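Local coordinates for protein iron transport multicopper oxidase FET3 (Saccharomyces cerevisiae, PDB 1ZPU) that oxidises Fe(2+) to Fe(3+) with molecular oxygen at copper centres, so that the iron can be imported into the yeast cell with high affinity, at residues E1-N6 and K40-Q45; F93-N98 and G118-K123. All coordinates share one frame; numbering follows the deposited sequence.

Interaction 1: residues E1-N6 and K40-Q45; sequences ETHTFN and KGDRVQ. With NAG (2-acetamido-2-deoxy-beta-D-glucopyranose), chain B; NAG (2-acetamido-2-deoxy-beta-D-glucopyranose), chain K.
Glu1, His3 and Phe5 exchange backbone hydrogen bonds with Arg43 and Gln45, the alternation defining a parallel pairing. Arg43 N donates to Glu1 O, His3 N to Arg43 O, Gln45 N to His3 O (2.8 Å) and Phe5 N to Gln45 O; the strand directions differ by 13°.

Asp42 draws several polar groups together. Its OD1 makes a salt bridge with the terminal Glu1 N (3.2 Å), while OD2 accepts from Asn39 N and, at 3.1 Å and 165°, from His3 NE2. His3 CG stands anti to the carbonyl carbon (chi1 -50°), and the ring end comes nearer to residues 40-45 than CB does. Glu1 N and NE2 stand above the carboxylate plane, yet OD2 lies close to the imidazole plane. Glu1 OE1 is 3.6 Å from Asp42 OD2, like charges close together. An alanine at Asp42 would probably leave the terminal amine and His3 NE2 without their carboxylate partner, and the imidazole freer to turn.

On the opposite face, Thr4 OG1 gives a weak hydrogen bond to Gln45 OE1 (3.1 Å). Arg43 turns one guanidinium face to C5 of NAG (chain K), its NH1 hydrogen-bonded to Asn92 OD1. Val44 CG1 meets the edge of Phe5 at CE1 (4.5 Å).

In this sheet of the first plastocyanin-like (cupredoxin-type) beta sandwich, strands 2-14 and 43-49 form the parallel pair, flanked by 22-27 and 88-94; His3, Phe5 and Val44 pack against strand 36-39 of the facing sheet.

Interaction 2: residues F93-N98 and G118-K123; sequences FTVDYN and GLFIIK. With NAG (2-acetamido-2-deoxy-beta-D-glucopyranose), chain C.
Phe93 and Phe120 meet tip to tip, with Phe93 CZ 4.0 Å from Phe120 CE2. That CE2 lies at the edge of the Phe93 ring, near its plane; Phe93 CZ approaches the Phe120 ring obliquely. The in-plane edge of Phe120 also receives CG1 of Ile122 from its own strand. Phe93 CG stands between the backbone N and the carbonyl carbon (chi1 62°), whereas Phe120 CG is anti to its backbone N (chi1 -165°), and from these positions the two rings reach toward each other. Beyond the pair, Phe93 meets the ring of Phe61, and Phe120 touches Val44 and Ile36. The third flat group, Tyr97, takes no part in this aromatic meeting: C1 of NAG (chain C) lies 4.2 Å above one face of its ring, offset toward the rim, and Tyr97 OH shares a 2.8 Å hydrogen bond with O6 of the sugar. That sugar is probably the glycan of Asn67, whose side chain Tyr97 also touches.

The contact belongs to the core of the first plastocyanin-like domain, a cupredoxin-type beta sandwich. The chain through residues 93-98 runs from edge strand 88-94 of one sheet to strand 100-105 of the other, next to strand 117-123, so that side chains rather than backbone pairing join the two segments.

Aliphatic groups continue the interface. Val95 and Ile122 also meet tip to tip, Val95 CG1 lying 3.5 Å from Ile122 CD1, while Val95 CG2 comes obliquely to Phe120 CE1 at 4.4 Å. Ile122 CG2 packs 3.5 Å from Asn98 O, and Ile122 CD1 is 3.9 Å from Asn98 CB. The amide end of Asn98 is engaged elsewhere, OD1 accepting from Phe65 N and ND2 bonding to Tyr102 OH.

In the fold
Interactions 1 and 2 have centres about 9 Å apart and are joined directly, because strands 43-49 and 88-94 are neighbours in one sheet. Two probable backbone hydrogen bonds make the junction: Val44 N to Phe93 O at 2.9 Å and Gly41 N to Val95 O at 2.8 Å. Interaction 1 extends that sheet through its N-terminal strand, away from the copper sites, whereas interaction 2 joins it to the facing sheet. The latter lies nearer the trinuclear copper cluster: the Phe120 side chain is about 8 Å from that of the type 3 ligand His62, and the Phe93 side chain about 9 Å from that of the type 2 ligand His60.

Interaction 1: residues E1-N6 and K40-Q45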
loop_
_atom_site.group_PDB
_atom_site.type_symbol
_atom_site.label_atom_id
_atom_site.label_comp_id
_atom_site.label_asym_id
_atom_site.label_seq_id
_atom_site.Cartn_x
_atom_site.Cartn_y
_atom_site.Cartn_z
ATOM N N GLU A 1 -0.701 -26.725 -4.233
ATOM C CA GLU A 1 -0.182 -26.561 -5.615
ATOM C C GLU A 1 0.879 -25.472 -5.653
ATOM O O GLU A 1 0.733 -24.434 -5.015
ATOM C CB GLU A 1 -1.322 -26.203 -6.576
ATOM C CG GLU A 1 -0.946 -26.274 -8.069
ATOM C CD GLU A 1 -1.989 -25.642 -8.999
ATOM O OE1 GLU A 1 -2.656 -24.659 -8.600
ATOM O OE2 GLU A 1 -2.133 -26.128 -10.146
ATOM N N THR A 2 1.937 -25.711 -6.418
ATOM C CA THR A 2 3.016 -24.748 -6.535
ATOM C C THR A 2 3.001 -24.039 -7.882
ATOM O O THR A 2 3.024 -24.677 -8.938
ATOM C CB THR A 2 4.376 -25.408 -6.317
ATOM O OG1 THR A 2 4.362 -26.103 -5.066
ATOM C CG2 THR A 2 5.482 -24.368 -6.293
ATOM N N HIS A 3 2.961 -22.712 -7.825
ATOM C CA HIS A 3 3.053 -21.872 -9.006
ATOM C C HIS A 3 4.420 -21.221 -9.044
ATOM O O HIS A 3 4.773 -20.451 -8.148
ATOM C CB HIS A 3 1.991 -20.771 -8.987
ATOM C CG HIS A 3 0.605 -21.264 -8.721
ATOM N ND1 HIS A 3 -0.297 -21.524 -9.729
ATOM C CD2 HIS A 3 -0.037 -21.541 -7.558
ATOM C CE1 HIS A 3 -1.438 -21.930 -9.199
ATOM N NE2 HIS A 3 -1.305 -21.953 -7.884
ATOM N N THR A 4 5.181 -21.523 -10.089
ATOM C CA THR A 4 6.517 -20.977 -10.247
ATOM C C THR A 4 6.558 -20.006 -11.411
ATOM O O THR A 4 6.120 -20.328 -12.508
ATOM C CB THR A 4 7.536 -22.094 -10.438
ATOM O OG1 THR A 4 7.488 -22.931 -9.285
ATOM C CG2 THR A 4 8.953 -21.537 -10.603
ATOM N N PHE A 5 7.075 -18.811 -11.148
ATOM C CA PHE A 5 7.208 -17.766 -12.155
ATOM C C PHE A 5 8.661 -17.378 -12.354
ATOM O O PHE A 5 9.433 -17.310 -11.403
ATOM C CB PHE A 5 6.437 -16.511 -11.737
ATOM C CG PHE A 5 4.961 -16.715 -11.639
ATOM C CD1 PHE A 5 4.378 -17.110 -10.437
ATOM C CD2 PHE A 5 4.142 -16.519 -12.745
ATOM C CE1 PHE A 5 2.991 -17.317 -10.349
ATOM C CE2 PHE A 5 2.762 -16.715 -12.660
ATOM C CZ PHE A 5 2.188 -17.116 -11.463
ATOM N N ASN A 6 9.033 -17.115 -13.597
ATOM C CA ASN A 6 10.318 -16.519 -13.861
ATOM C C ASN A 6 10.167 -15.153 -14.520
ATOM O O ASN A 6 9.883 -15.052 -15.713
ATOM C CB ASN A 6 11.213 -17.428 -14.681
ATOM C CG ASN A 6 12.515 -16.753 -15.039
ATOM O OD1 ASN A 6 13.059 -15.957 -14.257
ATOM N ND2 ASN A 6 12.990 -17.007 -16.245
ATOM N N LYS A 40 -6.364 -20.908 -1.768
ATOM C CA LYS A 40 -5.990 -20.928 -0.361
ATOM C C LYS A 40 -4.980 -22.047 -0.114
ATOM O O LYS A 40 -5.195 -23.198 -0.504
ATOM C CB LYS A 40 -7.241 -21.131 0.505
ATOM C CG LYS A 40 -7.023 -21.048 2.024
ATOM C CD LYS A 40 -6.769 -19.601 2.477
ATOM C CE LYS A 40 -6.949 -19.413 3.995
ATOM N NZ LYS A 40 -8.236 -19.962 4.555
ATOM N N GLY A 41 -3.864 -21.695 0.515
ATOM C CA GLY A 41 -2.854 -22.676 0.886
ATOM C C GLY A 41 -1.902 -23.116 -0.215
ATOM O O GLY A 41 -1.102 -24.020 -0.001
ATOM N N ASP A 42 -1.977 -22.496 -1.391
ATOM C CA ASP A 42 -1.004 -22.767 -2.456
ATOM C C ASP A 42 0.374 -22.166 -2.160
ATOM O O ASP A 42 0.507 -21.248 -1.343
ATOM C CB ASP A 42 -1.521 -22.283 -3.817
ATOM C CG ASP A 42 -2.522 -23.244 -4.446
ATOM O OD1 ASP A 42 -2.763 -24.327 -3.872
ATOM O OD2 ASP A 42 -3.061 -22.921 -5.529
ATOM N N ARG A 43 1.393 -22.708 -2.816
ATOM C CA ARG A 43 2.742 -22.173 -2.729
ATOM C C ARG A 43 3.030 -21.320 -3.962
ATOM O O ARG A 43 2.743 -21.719 -5.082
ATOM C CB ARG A 43 3.772 -23.299 -2.597
ATOM C CG ARG A 43 5.205 -22.806 -2.452
ATOM C CD ARG A 43 6.188 -23.922 -2.120
ATOM N NE ARG A 43 5.957 -24.508 -0.800
ATOM C CZ ARG A 43 6.335 -23.962 0.353
ATOM N NH1 ARG A 43 6.972 -22.800 0.369
ATOM N NH2 ARG A 43 6.076 -24.585 1.495
ATOM N N VAL A 44 3.587 -20.137 -3.742
ATOM C CA VAL A 44 3.994 -19.256 -4.837
ATOM C C VAL A 44 5.503 -19.092 -4.807
ATOM O O VAL A 44 6.071 -18.688 -3.791
ATOM C CB VAL A 44 3.305 -17.850 -4.773
ATOM C CG1 VAL A 44 3.731 -16.985 -5.947
ATOM C CG2 VAL A 44 1.784 -17.973 -4.758
ATOM N N GLN A 45 6.139 -19.418 -5.926
ATOM C CA GLN A 45 7.588 -19.283 -6.074
ATOM C C GLN A 45 7.955 -18.373 -7.251
ATOM O O GLN A 45 7.908 -18.793 -8.403
ATOM C CB GLN A 45 8.230 -20.653 -6.246
ATOM C CG GLN A 45 7.926 -21.626 -5.113
ATOM C CD GLN A 45 8.545 -22.998 -5.337
ATOM O OE1 GLN A 45 8.742 -23.417 -6.468
ATOM N NE2 GLN A 45 8.844 -23.700 -4.257
HETATM C C1 NAG B . 14.163 -17.841 -16.248
HETATM C C2 NAG B . 15.181 -18.675 -15.455
HETATM C C3 NAG B . 16.643 -18.621 -15.973
HETATM C C4 NAG B . 16.770 -18.339 -17.476
HETATM C C5 NAG B . 15.710 -17.317 -17.869
HETATM C C6 NAG B . 15.772 -16.874 -19.330
HETATM C C7 NAG B . 15.494 -19.100 -13.048
HETATM C C8 NAG B . 16.351 -18.490 -11.965
HETATM N N2 NAG B . 15.141 -18.284 -14.053
HETATM O O3 NAG B . 17.317 -19.829 -15.658
HETATM O O4 NAG B . 18.051 -17.843 -17.790
HETATM O O5 NAG B . 14.481 -17.950 -17.607
HETATM O O6 NAG B . 15.365 -15.524 -19.401
HETATM O O7 NAG B . 15.142 -20.285 -12.983
HETATM C C1 NAG K . 10.580 -23.214 -1.454
HETATM C C2 NAG K . 11.880 -24.020 -1.544
HETATM C C3 NAG K . 11.598 -25.462 -1.149
HETATM C C4 NAG K . 11.001 -25.487 0.252
HETATM C C5 NAG K . 9.913 -24.430 0.480
HETATM C C6 NAG K . 9.665 -24.240 1.977
HETATM C C7 NAG K . 12.393 -24.346 -3.997
HETATM C C8 NAG K . 12.398 -25.837 -4.249
HETATM N N2 NAG K . 12.663 -23.895 -2.775
HETATM O O3 NAG K . 12.808 -26.196 -1.129
HETATM O O4 NAG K . 10.493 -26.779 0.499
HETATM O O5 NAG K . 10.247 -23.167 -0.081
HETATM O O6 NAG K . 10.884 -24.322 2.689
HETATM O O7 NAG K . 12.182 -23.568 -4.920
#

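Interaction 2: residues F93-N98 and G118-K123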
loop_
_atom_site.group_PDB
_atom_site.type_symbol
_atom_site.label_atom_id
_atom_site.label_comp_id
_atom_site.label_asym_id
_atom_site.label_seq_id
_atom_site.Cartn_x
_atom_site.Cartn_y
_atom_site.Cartn_z
ATOM N N PHE A 93 6.841 -18.634 -0.771
ATOM C CA PHE A 93 5.919 -18.511 0.354
ATOM C C PHE A 93 4.599 -19.210 0.095
ATOM O O PHE A 93 4.209 -19.414 -1.049
ATOM C CB PHE A 93 5.681 -17.039 0.712
ATOM C CG PHE A 93 5.042 -16.232 -0.388
ATOM C CD1 PHE A 93 3.665 -16.060 -0.436
ATOM C CD2 PHE A 93 5.816 -15.620 -1.360
ATOM C CE1 PHE A 93 3.065 -15.299 -1.449
ATOM C CE2 PHE A 93 5.220 -14.861 -2.375
ATOM C CZ PHE A 93 3.846 -14.701 -2.418
ATOM N N THR A 94 3.917 -19.577 1.174
ATOM C CA THR A 94 2.590 -20.172 1.086
ATOM C C THR A 94 1.564 -19.108 1.413
ATOM O O THR A 94 1.913 -17.996 1.820
ATOM C CB THR A 94 2.416 -21.319 2.066
ATOM O OG1 THR A 94 3.648 -21.543 2.751
ATOM C CG2 THR A 94 2.013 -22.579 1.338
ATOM N N VAL A 95 0.297 -19.453 1.233
ATOM C CA VAL A 95 -0.778 -18.492 1.405
ATOM C C VAL A 95 -1.880 -19.110 2.289
ATOM O O VAL A 95 -3.008 -19.354 1.862
ATOM C CB VAL A 95 -1.195 -17.974 0.009
ATOM C CG1 VAL A 95 -2.682 -18.017 -0.208
ATOM C CG2 VAL A 95 -0.630 -16.577 -0.199
ATOM N N ASP A 96 -1.518 -19.379 3.540
ATOM C CA ASP A 96 -2.397 -20.102 4.451
ATOM C C ASP A 96 -3.344 -19.202 5.233
ATOM O O ASP A 96 -4.332 -19.683 5.788
ATOM C CB ASP A 96 -1.573 -20.958 5.398
ATOM C CG ASP A 96 -0.926 -22.140 4.692
ATOM O OD1 ASP A 96 -1.625 -23.158 4.429
ATOM O OD2 ASP A 96 0.291 -22.045 4.406
ATOM N N TYR A 97 -3.059 -17.903 5.267
ATOM C CA TYR A 97 -3.768 -17.008 6.176
ATOM C C TYR A 97 -4.487 -15.866 5.474
ATOM O O TYR A 97 -5.103 -15.021 6.131
ATOM C CB TYR A 97 -2.807 -16.483 7.243
ATOM C CG TYR A 97 -2.151 -17.580 8.057
ATOM C CD1 TYR A 97 -0.897 -18.079 7.702
ATOM C CD2 TYR A 97 -2.786 -18.124 9.185
ATOM C CE1 TYR A 97 -0.284 -19.095 8.453
ATOM C CE2 TYR A 97 -2.179 -19.138 9.945
ATOM C CZ TYR A 97 -0.930 -19.615 9.571
ATOM O OH TYR A 97 -0.325 -20.602 10.300
ATOM N N ASN A 98 -4.417 -15.848 4.144
ATOM C CA ASN A 98 -5.091 -14.812 3.352
ATOM C C ASN A 98 -6.054 -15.347 2.300
ATOM O O ASN A 98 -5.801 -16.367 1.663
ATOM C CB ASN A 98 -4.076 -13.876 2.699
ATOM C CG ASN A 98 -3.298 -13.093 3.710
ATOM O OD1 ASN A 98 -2.218 -13.505 4.133
ATOM N ND2 ASN A 98 -3.858 -11.979 4.143
ATOM N N GLY A 118 0.917 -5.445 -10.152
ATOM C CA GLY A 118 -0.002 -6.435 -10.680
ATOM C C GLY A 118 -0.887 -6.961 -9.571
ATOM O O GLY A 118 -0.585 -6.779 -8.393
ATOM N N LEU A 119 -1.981 -7.616 -9.946
ATOM C CA LEU A 119 -2.929 -8.146 -8.983
ATOM C C LEU A 119 -2.579 -9.547 -8.491
ATOM O O LEU A 119 -2.001 -10.353 -9.210
ATOM C CB LEU A 119 -4.337 -8.136 -9.575
ATOM C CG LEU A 119 -4.942 -6.792 -9.991
ATOM C CD1 LEU A 119 -6.392 -6.974 -10.315
ATOM C CD2 LEU A 119 -4.810 -5.747 -8.916
ATOM N N PHE A 120 -2.959 -9.828 -7.254
ATOM C CA PHE A 120 -2.729 -11.120 -6.632
ATOM C C PHE A 120 -4.046 -11.560 -6.008
ATOM O O PHE A 120 -4.456 -11.014 -4.977
ATOM C CB PHE A 120 -1.650 -10.984 -5.559
ATOM C CG PHE A 120 -1.082 -12.293 -5.090
ATOM C CD1 PHE A 120 -1.857 -13.185 -4.348
ATOM C CD2 PHE A 120 0.253 -12.618 -5.366
ATOM C CE1 PHE A 120 -1.320 -14.397 -3.918
ATOM C CE2 PHE A 120 0.802 -13.830 -4.939
ATOM C CZ PHE A 120 0.022 -14.721 -4.211
ATOM N N ILE A 121 -4.709 -12.528 -6.637
ATOM C CA ILE A 121 -6.015 -12.983 -6.178
ATOM C C ILE A 121 -5.938 -14.356 -5.559
ATOM O O ILE A 121 -5.398 -15.296 -6.170
ATOM C CB ILE A 121 -7.073 -12.976 -7.324
ATOM C CG1 ILE A 121 -7.757 -11.626 -7.393
ATOM C CG2 ILE A 121 -8.153 -13.999 -7.093
ATOM C CD1 ILE A 121 -7.023 -10.634 -8.221
ATOM N N ILE A 122 -6.481 -14.476 -4.350
ATOM C CA ILE A 122 -6.609 -15.779 -3.698
ATOM C C ILE A 122 -8.083 -16.143 -3.563
ATOM O O ILE A 122 -8.851 -15.405 -2.938
ATOM C CB ILE A 122 -5.932 -15.793 -2.308
ATOM C CG1 ILE A 122 -4.490 -15.299 -2.409
ATOM C CG2 ILE A 122 -5.979 -17.191 -1.709
ATOM C CD1 ILE A 122 -3.912 -14.856 -1.094
ATOM N N LYS A 123 -8.481 -17.268 -4.149
ATOM C CA LYS A 123 -9.875 -17.712 -4.033
ATOM C C LYS A 123 -10.094 -18.584 -2.811
ATOM O O LYS A 123 -9.184 -19.319 -2.390
ATOM C CB LYS A 123 -10.347 -18.497 -5.258
ATOM C CG LYS A 123 -10.144 -17.808 -6.592
ATOM C CD LYS A 123 -8.927 -18.387 -7.303
ATOM C CE LYS A 123 -9.151 -19.838 -7.756
ATOM N NZ LYS A 123 -7.849 -20.512 -8.058
HETATM C C1 NAG C . 0.331 -16.746 12.393
HETATM C C2 NAG C . -1.051 -16.118 12.579
HETATM C C3 NAG C . -1.677 -16.483 13.922
HETATM C C4 NAG C . -1.632 -17.999 14.149
HETATM C C5 NAG C . -0.219 -18.532 13.847
HETATM C C6 NAG C . -0.137 -20.048 13.970
HETATM C C7 NAG C . -1.618 -14.080 11.364
HETATM C C8 NAG C . -1.352 -12.612 11.199
HETATM N N2 NAG C . -1.014 -14.675 12.406
HETATM O O3 NAG C . -3.014 -16.042 13.913
HETATM O O4 NAG C . -2.090 -18.348 15.451
HETATM O O5 NAG C . 0.190 -18.151 12.537
HETATM O O6 NAG C . -0.995 -20.633 13.016
HETATM O O7 NAG C . -2.358 -14.667 10.559
#